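Local coordinates for flagella basal body P-ring formation protein FlgA (Salmonella typhimurium, PDB 3TEE), which takes part in assembly of the flagellar P-ring in the periplasm, probably acting as a chaperone or modulator of the process, at residues A[87-91]-A[92-96]; A[110-113]-A[114-117]; A[26-29]-A[30-34]. One frame throughout, in Å; residues are numbered along the deposited sequence.

Contact 1 (A[87-91]-A[92-96])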
ATOM      1  N   GLY A  87      -3.942  -3.522 -17.657  1.00 44.36           N
ATOM      2  CA  GLY A  87      -4.274  -4.916 -17.380  1.00 42.43           C
ATOM      3  C   GLY A  87      -4.436  -5.202 -15.902  1.00 45.08           C
ATOM      4  O   GLY A  87      -3.670  -4.685 -15.072  1.00 42.49           O
ATOM      5  N   LYS A  88      -5.456  -6.029 -15.561  1.00 42.22           N
ATOM      6  CA  LYS A  88      -5.738  -6.425 -14.179  1.00 42.35           C
ATOM      7  C   LYS A  88      -4.665  -7.406 -13.719  1.00 44.32           C
ATOM      8  O   LYS A  88      -4.268  -8.273 -14.490  1.00 44.46           O
ATOM      9  CB  LYS A  88      -7.093  -7.150 -14.076  1.00 46.00           C
ATOM     10  CG  LYS A  88      -8.313  -6.275 -14.336  1.00 67.61           C
ATOM     11  CD  LYS A  88      -9.587  -7.109 -14.298  1.00 80.82           C
ATOM     12  CE  LYS A  88     -10.822  -6.293 -14.602  1.00 96.05           C
ATOM     13  NZ  LYS A  88     -12.041  -7.145 -14.685  1.00106.45           N
ATOM     14  N   LEU A  89      -4.220  -7.276 -12.475  1.00 41.04           N
ATOM     15  CA  LEU A  89      -3.295  -8.205 -11.836  1.00 40.23           C
ATOM     16  C   LEU A  89      -4.197  -9.327 -11.316  1.00 48.29           C
ATOM     17  O   LEU A  89      -5.186  -9.047 -10.623  1.00 49.35           O
ATOM     18  CB  LEU A  89      -2.537  -7.518 -10.684  1.00 39.04           C
ATOM     19  CG  LEU A  89      -1.205  -6.833 -11.032  1.00 42.34           C
ATOM     20  CD1 LEU A  89      -1.393  -5.591 -11.949  1.00 42.45           C
ATOM     21  CD2 LEU A  89      -0.435  -6.469  -9.774  1.00 41.32           C
ATOM     22  N   THR A  90      -3.922 -10.578 -11.725  1.00 44.64           N
ATOM     23  CA  THR A  90      -4.745 -11.749 -11.375  1.00 44.86           C
ATOM     24  C   THR A  90      -3.866 -12.895 -10.839  1.00 47.72           C
ATOM     25  O   THR A  90      -2.643 -12.808 -10.952  1.00 44.48           O
ATOM     26  CB  THR A  90      -5.516 -12.249 -12.640  1.00 51.29           C
ATOM     27  OG1 THR A  90      -4.580 -12.786 -13.567  1.00 46.20           O
ATOM     28  CG2 THR A  90      -6.382 -11.165 -13.326  1.00 51.29           C
ATOM     29  N   PRO A  91      -4.443 -14.024 -10.345  1.00 46.00           N
ATOM     30  CA  PRO A  91      -3.594 -15.159  -9.941  1.00 44.39           C
ATOM     31  C   PRO A  91      -2.929 -15.850 -11.152  1.00 41.97           C
ATOM     32  O   PRO A  91      -2.049 -16.676 -10.984  1.00 40.13           O
ATOM     33  CB  PRO A  91      -4.580 -16.095  -9.203  1.00 47.20           C
ATOM     34  CG  PRO A  91      -5.805 -15.259  -8.944  1.00 52.90           C
ATOM     35  CD  PRO A  91      -5.870 -14.340 -10.119  1.00 49.07           C
ATOM     36  N   ALA A  92      -3.307 -15.461 -12.366  1.00 37.35           N
ATOM     37  CA  ALA A  92      -2.713 -15.998 -13.587  1.00 36.98           C
ATOM     38  C   ALA A  92      -1.478 -15.189 -14.013  1.00 37.45           C
ATOM     39  O   ALA A  92      -0.644 -15.704 -14.752  1.00 38.01           O
ATOM     40  CB  ALA A  92      -3.742 -15.993 -14.715  1.00 38.75           C
ATOM     41  N   ASN A  93      -1.350 -13.935 -13.565  1.00 31.77           N
ATOM     42  CA  ASN A  93      -0.230 -13.112 -14.042  1.00 30.81           C
ATOM     43  C   ASN A  93       0.713 -12.523 -12.981  1.00 33.41           C
ATOM     44  O   ASN A  93       1.647 -11.820 -13.336  1.00 29.59           O
ATOM     45  CB  ASN A  93      -0.733 -12.060 -15.041  1.00 29.35           C
ATOM     46  CG  ASN A  93      -1.654 -11.032 -14.430  1.00 41.23           C
ATOM     47  OD1 ASN A  93      -1.673 -10.834 -13.216  1.00 33.53           O
ATOM     48  ND2 ASN A  93      -2.368 -10.289 -15.261  1.00 33.24           N
ATOM     49  N   VAL A  94       0.433 -12.757 -11.680  1.00 32.50           N
ATOM     50  CA  VAL A  94       1.316 -12.312 -10.581  1.00 34.21           C
ATOM     51  C   VAL A  94       1.377 -13.436  -9.584  1.00 43.76           C
ATOM     52  O   VAL A  94       0.342 -14.057  -9.310  1.00 46.34           O
ATOM     53  CB  VAL A  94       0.935 -10.976  -9.873  1.00 37.66           C
ATOM     54  CG1 VAL A  94       1.055  -9.780 -10.807  1.00 36.17           C
ATOM     55  CG2 VAL A  94      -0.451 -11.049  -9.218  1.00 38.94           C
ATOM     56  N   THR A  95       2.572 -13.702  -9.030  1.00 40.40           N
ATOM     57  CA  THR A  95       2.760 -14.783  -8.061  1.00 39.45           C
ATOM     58  C   THR A  95       3.783 -14.415  -6.991  1.00 38.51           C
ATOM     59  O   THR A  95       4.499 -13.434  -7.108  1.00 35.38           O
ATOM     60  CB  THR A  95       3.278 -16.055  -8.773  1.00 50.99           C
ATOM     61  OG1 THR A  95       4.565 -15.801  -9.347  1.00 48.10           O
ATOM     62  CG2 THR A  95       2.346 -16.535  -9.827  1.00 61.03           C
ATOM     63  N   LEU A  96       3.935 -15.301  -6.030  1.00 37.63           N
ATOM     64  CA  LEU A  96       4.916 -15.157  -4.961  1.00 37.00           C
ATOM     65  C   LEU A  96       6.168 -15.874  -5.383  1.00 40.91           C
ATOM     66  O   LEU A  96       6.116 -17.023  -5.814  1.00 42.62           O
ATOM     67  CB  LEU A  96       4.377 -15.765  -3.658  1.00 37.03           C
ATOM     68  CG  LEU A  96       3.304 -15.010  -2.891  1.00 42.48           C
ATOM     69  CD1 LEU A  96       2.966 -15.781  -1.639  1.00 44.00           C
ATOM     70  CD2 LEU A  96       3.783 -13.605  -2.432  1.00 41.06           C
TER

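Contact 2 (A[110-113]-A[114-117])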
ATOM      1  N   LEU A 110       4.913  -7.214  -0.895  1.00 36.85           N
ATOM      2  CA  LEU A 110       5.343  -8.461  -0.262  1.00 38.65           C
ATOM      3  C   LEU A 110       4.178  -9.395   0.007  1.00 46.82           C
ATOM      4  O   LEU A 110       4.328 -10.624  -0.024  1.00 46.99           O
ATOM      5  CB  LEU A 110       6.115  -8.180   1.042  1.00 38.79           C
ATOM      6  CG  LEU A 110       7.335  -7.264   0.943  1.00 42.18           C
ATOM      7  CD1 LEU A 110       7.946  -7.043   2.308  1.00 42.64           C
ATOM      8  CD2 LEU A 110       8.373  -7.796  -0.060  1.00 40.62           C
ATOM      9  N   ASP A 111       3.015  -8.805   0.241  1.00 45.68           N
ATOM     10  CA  ASP A 111       1.794  -9.511   0.581  1.00 45.75           C
ATOM     11  C   ASP A 111       0.881  -9.542  -0.620  1.00 47.19           C
ATOM     12  O   ASP A 111       0.456  -8.494  -1.091  1.00 47.74           O
ATOM     13  CB  ASP A 111       1.139  -8.808   1.780  1.00 48.27           C
ATOM     14  CG  ASP A 111      -0.251  -9.266   2.165  1.00 66.09           C
ATOM     15  OD1 ASP A 111      -0.978  -8.468   2.794  1.00 70.71           O
ATOM     16  OD2 ASP A 111      -0.606 -10.433   1.861  1.00 67.93           O
ATOM     17  N   ILE A 112       0.565 -10.746  -1.097  1.00 42.34           N
ATOM     18  CA  ILE A 112      -0.298 -10.994  -2.247  1.00 43.43           C
ATOM     19  C   ILE A 112      -1.695 -10.342  -2.102  1.00 48.70           C
ATOM     20  O   ILE A 112      -2.326 -10.021  -3.103  1.00 46.94           O
ATOM     21  CB  ILE A 112      -0.358 -12.526  -2.508  1.00 47.29           C
ATOM     22  CG1 ILE A 112      -0.810 -12.882  -3.933  1.00 47.39           C
ATOM     23  CG2 ILE A 112      -1.163 -13.265  -1.423  1.00 50.45           C
ATOM     24  CD1 ILE A 112       0.247 -12.631  -5.042  1.00 51.65           C
ATOM     25  N   ARG A 113      -2.148 -10.104  -0.859  1.00 48.38           N
ATOM     26  CA  ARG A 113      -3.451  -9.468  -0.596  1.00 50.36           C
ATOM     27  C   ARG A 113      -3.470  -8.006  -1.047  1.00 56.30           C
ATOM     28  O   ARG A 113      -4.519  -7.535  -1.486  1.00 58.00           O
ATOM     29  CB  ARG A 113      -3.852  -9.609   0.885  1.00 52.77           C
ATOM     30  CG  ARG A 113      -4.075 -11.064   1.307  1.00 64.82           C
ATOM     31  CD  ARG A 113      -4.469 -11.197   2.765  1.00 80.72           C
ATOM     32  NE  ARG A 113      -3.314 -11.157   3.666  1.00 91.42           N
ATOM     33  CZ  ARG A 113      -2.967 -10.105   4.402  1.00104.08           C
ATOM     34  NH1 ARG A 113      -3.662  -8.974   4.331  1.00 92.01           N
ATOM     35  NH2 ARG A 113      -1.903 -10.164   5.195  1.00 86.15           N
ATOM     36  N   GLN A 114      -2.306  -7.312  -1.007  1.00 52.95           N
ATOM     37  CA  GLN A 114      -2.164  -5.912  -1.450  1.00 53.38           C
ATOM     38  C   GLN A 114      -2.456  -5.724  -2.956  1.00 57.51           C
ATOM     39  O   GLN A 114      -2.685  -4.593  -3.378  1.00 58.97           O
ATOM     40  CB  GLN A 114      -0.742  -5.363  -1.169  1.00 54.60           C
ATOM     41  CG  GLN A 114      -0.214  -5.452   0.273  1.00 63.97           C
ATOM     42  CD  GLN A 114       1.177  -4.845   0.367  1.00 76.26           C
ATOM     43  OE1 GLN A 114       1.359  -3.648   0.094  1.00 77.00           O
ATOM     44  NE2 GLN A 114       2.206  -5.654   0.728  1.00 48.17           N
ATOM     45  N   ILE A 115      -2.379  -6.802  -3.772  1.00 52.22           N
ATOM     46  CA  ILE A 115      -2.605  -6.730  -5.223  1.00 51.56           C
ATOM     47  C   ILE A 115      -4.035  -7.091  -5.668  1.00 57.08           C
ATOM     48  O   ILE A 115      -4.308  -7.194  -6.865  1.00 56.07           O
ATOM     49  CB  ILE A 115      -1.451  -7.319  -6.112  1.00 53.51           C
ATOM     50  CG1 ILE A 115      -1.194  -8.825  -5.886  1.00 52.58           C
ATOM     51  CG2 ILE A 115      -0.165  -6.524  -5.937  1.00 53.99           C
ATOM     52  CD1 ILE A 115      -2.259  -9.824  -6.467  1.00 55.77           C
ATOM     53  N   GLN A 116      -4.947  -7.279  -4.698  1.00 56.27           N
ATOM     54  CA  GLN A 116      -6.359  -7.549  -4.971  1.00 57.82           C
ATOM     55  C   GLN A 116      -6.963  -6.296  -5.618  1.00 60.83           C
ATOM     56  O   GLN A 116      -6.727  -5.187  -5.143  1.00 61.52           O
ATOM     57  CB  GLN A 116      -7.106  -7.916  -3.678  1.00 60.40           C
ATOM     58  CG  GLN A 116      -6.818  -9.340  -3.191  1.00 77.55           C
ATOM     59  CD  GLN A 116      -7.616  -9.704  -1.961  1.00 98.37           C
ATOM     60  OE1 GLN A 116      -8.801  -9.367  -1.826  1.00 95.93           O
ATOM     61  NE2 GLN A 116      -6.992 -10.435  -1.050  1.00 88.44           N
ATOM     62  N   ASP A 117      -7.638  -6.462  -6.754  1.00 57.83           N
ATOM     63  CA  ASP A 117      -8.208  -5.356  -7.545  1.00 58.49           C
ATOM     64  C   ASP A 117      -7.178  -4.307  -8.051  1.00 58.08           C
ATOM     65  O   ASP A 117      -7.548  -3.166  -8.333  1.00 57.99           O
ATOM     66  CB  ASP A 117      -9.434  -4.705  -6.860  1.00 61.91           C
ATOM     67  CG  ASP A 117     -10.719  -5.447  -7.138  1.00 77.58           C
ATOM     68  OD1 ASP A 117     -11.259  -5.299  -8.255  1.00 79.40           O
ATOM     69  OD2 ASP A 117     -11.168  -6.206  -6.249  1.00 85.87           O
TER

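Contact 3 (A[26-29]-A[30-34])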
ATOM      1  N   LEU A  26      27.844  -7.423  11.179  1.00 33.32           N
ATOM      2  CA  LEU A  26      28.229  -6.115  11.740  1.00 36.41           C
ATOM      3  C   LEU A  26      29.154  -5.348  10.763  1.00 42.43           C
ATOM      4  O   LEU A  26      30.131  -5.917  10.297  1.00 43.40           O
ATOM      5  CB  LEU A  26      28.911  -6.307  13.097  1.00 37.76           C
ATOM      6  CG  LEU A  26      29.240  -5.019  13.846  1.00 45.29           C
ATOM      7  CD1 LEU A  26      28.007  -4.481  14.603  1.00 45.40           C
ATOM      8  CD2 LEU A  26      30.416  -5.236  14.781  1.00 51.41           C
ATOM      9  N   ARG A  27      28.818  -4.099  10.418  1.00 40.95           N
ATOM     10  CA  ARG A  27      29.608  -3.263   9.492  1.00 42.65           C
ATOM     11  C   ARG A  27      30.434  -2.209  10.242  1.00 50.75           C
ATOM     12  O   ARG A  27      31.395  -1.668   9.682  1.00 51.91           O
ATOM     13  CB  ARG A  27      28.712  -2.555   8.457  1.00 42.06           C
ATOM     14  CG  ARG A  27      27.823  -3.487   7.638  1.00 52.85           C
ATOM     15  CD  ARG A  27      27.310  -2.844   6.361  1.00 64.65           C
ATOM     16  NE  ARG A  27      26.642  -1.555   6.567  1.00 70.74           N
ATOM     17  CZ  ARG A  27      27.000  -0.421   5.967  1.00 86.89           C
ATOM     18  NH1 ARG A  27      28.027  -0.400   5.126  1.00 77.34           N
ATOM     19  NH2 ARG A  27      26.337   0.699   6.208  1.00 74.73           N
ATOM     20  N   SER A  28      30.037  -1.875  11.481  1.00 46.30           N
ATOM     21  CA  SER A  28      30.784  -0.882  12.265  1.00 47.04           C
ATOM     22  C   SER A  28      31.910  -1.556  13.073  1.00 52.49           C
ATOM     23  O   SER A  28      31.943  -2.786  13.196  1.00 51.06           O
ATOM     24  CB  SER A  28      29.848  -0.057  13.150  1.00 47.69           C
ATOM     25  OG  SER A  28      28.959  -0.886  13.873  1.00 43.85           O
ATOM     26  N   SER A  29      32.863  -0.753  13.556  1.00 52.67           N
ATOM     27  CA  SER A  29      34.019  -1.213  14.319  1.00 53.68           C
ATOM     28  C   SER A  29      33.615  -2.004  15.579  1.00 60.14           C
ATOM     29  O   SER A  29      32.754  -1.539  16.322  1.00 58.74           O
ATOM     30  CB  SER A  29      34.912  -0.027  14.685  1.00 58.50           C
ATOM     31  OG  SER A  29      35.820  -0.338  15.730  1.00 70.05           O
ATOM     32  N   PRO A  30      34.232  -3.181  15.848  1.00 60.69           N
ATOM     33  CA  PRO A  30      33.878  -3.940  17.065  1.00 61.54           C
ATOM     34  C   PRO A  30      34.241  -3.236  18.383  1.00 67.25           C
ATOM     35  O   PRO A  30      33.791  -3.673  19.442  1.00 68.91           O
ATOM     36  CB  PRO A  30      34.628  -5.272  16.897  1.00 63.22           C
ATOM     37  CG  PRO A  30      35.040  -5.321  15.440  1.00 67.19           C
ATOM     38  CD  PRO A  30      35.265  -3.890  15.064  1.00 62.87           C
ATOM     39  N   ASN A  31      35.015  -2.141  18.329  1.00 63.19           N
ATOM     40  CA  ASN A  31      35.397  -1.383  19.523  1.00 64.29           C
ATOM     41  C   ASN A  31      34.213  -0.561  20.045  1.00 67.39           C
ATOM     42  O   ASN A  31      34.163  -0.243  21.237  1.00 67.26           O
ATOM     43  CB  ASN A  31      36.615  -0.485  19.251  1.00 70.81           C
ATOM     44  CG  ASN A  31      37.833  -1.226  18.737  1.00103.92           C
ATOM     45  OD1 ASN A  31      38.293  -0.999  17.613  1.00102.65           O
ATOM     46  ND2 ASN A  31      38.379  -2.133  19.541  1.00 95.81           N
ATOM     47  N   LEU A  32      33.254  -0.227  19.148  1.00 61.58           N
ATOM     48  CA  LEU A  32      32.048   0.494  19.525  1.00 59.64           C
ATOM     49  C   LEU A  32      30.843  -0.427  19.841  1.00 55.73           C
ATOM     50  O   LEU A  32      29.702   0.031  19.847  1.00 53.86           O
ATOM     51  CB  LEU A  32      31.718   1.677  18.595  1.00 60.28           C
ATOM     52  CG  LEU A  32      31.544   1.448  17.103  1.00 65.21           C
ATOM     53  CD1 LEU A  32      30.081   1.211  16.750  1.00 65.81           C
ATOM     54  CD2 LEU A  32      32.018   2.658  16.331  1.00 67.39           C
ATOM     55  N   LEU A  33      31.115  -1.718  20.146  1.00 47.03           N
ATOM     56  CA  LEU A  33      30.079  -2.683  20.514  1.00 44.60           C
ATOM     57  C   LEU A  33      29.645  -2.460  21.961  1.00 44.14           C
ATOM     58  O   LEU A  33      30.471  -2.036  22.786  1.00 43.41           O
ATOM     59  CB  LEU A  33      30.569  -4.143  20.360  1.00 43.68           C
ATOM     60  CG  LEU A  33      30.664  -4.712  18.937  1.00 47.08           C
ATOM     61  CD1 LEU A  33      31.319  -6.092  18.971  1.00 47.74           C
ATOM     62  CD2 LEU A  33      29.284  -4.800  18.259  1.00 45.37           C
ATOM     63  N   PRO A  34      28.370  -2.749  22.316  1.00 39.18           N
ATOM     64  CA  PRO A  34      27.949  -2.583  23.727  1.00 38.98           C
ATOM     65  C   PRO A  34      28.747  -3.502  24.670  1.00 42.89           C
ATOM     66  O   PRO A  34      29.123  -4.605  24.268  1.00 41.01           O
ATOM     67  CB  PRO A  34      26.473  -2.967  23.698  1.00 40.06           C
ATOM     68  CG  PRO A  34      26.309  -3.775  22.479  1.00 42.56           C
ATOM     69  CD  PRO A  34      27.248  -3.220  21.481  1.00 38.60           C
TER

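Contact 1 (A[87-91]-A[92-96])
Thr90 and Asn93 bind each other twice, side chain to backbone and backbone to backbone, so the chain turns sharply through Pro91 and Ala92. The side-chain bonds come first. The Asn93 amide spans two peptide groups: OD1 accepts from Thr90 N at 2.7 Å along a nearly straight N-H, though the donor stands above the amide carbonyl plane, while ND2 gives to Lys88 O at 2.9 Å in the plane of both groups. With both amide atoms engaged, the rotation of the group is fixed. Its CG sits between the backbone N and the carbonyl carbon (chi1 66°), which swings the amide back over the preceding residues. Thr90 adds a third bond, its OG1 accepting from Ala92 N at 3.2 Å.

Among the backbone bonds, Thr90 O is gripped by two donors, Asn93 N at 3.1 Å from well above the carbonyl plane and Val94 N at 3.2 Å almost in line with the C=O.

Apolar packing is lighter: Leu89 CG lies 3.7 Å from Val94 CG1, the two side chains crossing at about a right angle, and Ile115 touches both.

Together these make an ST turn at Thr90 superposed on a type I beta-turn, closed by the Asn93 side chain. This tight corner feeds the chain into strand 94-100, probably part of the SAF-like domain found in FlgA relatives.

Contact 2 (A[110-113]-A[114-117])
Ile115 folds back over the carbonyl of Ile112, and its side chain can be followed outward from there. Ile115 CB still stands 4.1 Å from Ile112 O. The first torsion places CG1 between the backbone N and the carbonyl carbon (chi1 62°), which brings Ile115 CG1 to 3.2 Å from Ile112 O. Ile115 CD1 stays beside that oxygen and also reaches Ile112 CD1 at 4.0 Å, the two isoleucines slanting across each other. CG2, the other branch, heads for Leu89.

Beneath the side chains runs a short 3-10 segment, residues 112-115, with three successive backbone bonds. Gln114 N donates to Asp111 O at 3.0 Å, Ile115 N to Ile112 O, and Gln116 N to Arg113 O. In all three the donor rides above the carbonyl plane, in keeping with the tight 3-10 winding.

Asp111 starts the turn with an Asx turn: OD2 takes the N-H of Arg113 at 3.1 Å, met from above the carboxylate plane. The Arg113 chain bends at chi3 (-82°) and comes back over the acid, so that OD2 lies over one face of the guanidinium, toward its rim. Arg113 NH2 and Asp111 OD1, 3.1 Å apart, form a salt bridge of charges alone, with no N-H aimed at the oxygen. Farther along, Gln116 runs beside Arg113, pointing the same way, with its CG 3.4 Å from Arg113 O and its amide nearly perpendicular to the guanidinium.

The 3-10 segment lies late in the loop that leads from strand 94-100 to strand 118-120. Arg113, Gln114 and Gln116 are exposed, while Ile115 is buried against Ile135 of strand 135-137 and the loop residue Leu89, and Ile112 rests on Val77 of the long strand 62-79.

Contact 3 (A[26-29]-A[30-34])
An ST turn coincident with a type I beta-turn starts at Ser29, shortly after the end of strand 21-26, and bends the chain through Pro30 and Asn31. Ser29 OG accepts from Asn31 N at 3.3 Å, and Ser29 O accepts from Leu32 N at 3.2 Å with the donor well above the carbonyl plane. The hydroxyl gets there because OG is anti to the backbone N (chi1 163°), beside the carbonyl carbon, and so leans forward along the chain. A weak bond from Leu33 N to Pro30 O prolongs the winding.

Beside these polar bonds, Leu26 and Leu33 bring the ends of the bend together. They reach for each other tip to tip, CD2 to CD2 at 3.7 Å, with Leu33 also leaning on Ile3 of helix 2-14 and Leu26 on Val68 of strand 62-79. Leu32 folds back toward the preceding residues: its CG lies 3.3 Å from Ser29 O, and its CD1 is 3.7 Å from Ser28 OG. That hydroxyl has its hydrogen bond elsewhere, with Gln67 N, so the methyl simply packs beside it.

Chemically, then, the two serines do different jobs. Ser29 uses OG and O as acceptors within the turn, whereas Ser28 ties the approach to strand 62-79; the methyl contact between Leu26 and Leu33 has no polar bond of its own.

From the N terminus, contact 3 comes first, turning the chain after strand 21-26 on its way to Cys36, whose disulfide to Cys59 reaches strand 53-59. Contact 1 then makes the corner that enters strand 94-100, and contact 2 winds the last part of the loop before strand 118-120. The three follow in series; none nests in or crosses another. Contacts 1 and 2 meet directly: Val94 CG2 lies 3.5 Å from Ile115 CD1, and Leu96 packs on Ile112. Contact 3 stands apart, its centre about 44 Å from that of contact 1, yet strand 62-79 runs between the two regions, touching all three contacts.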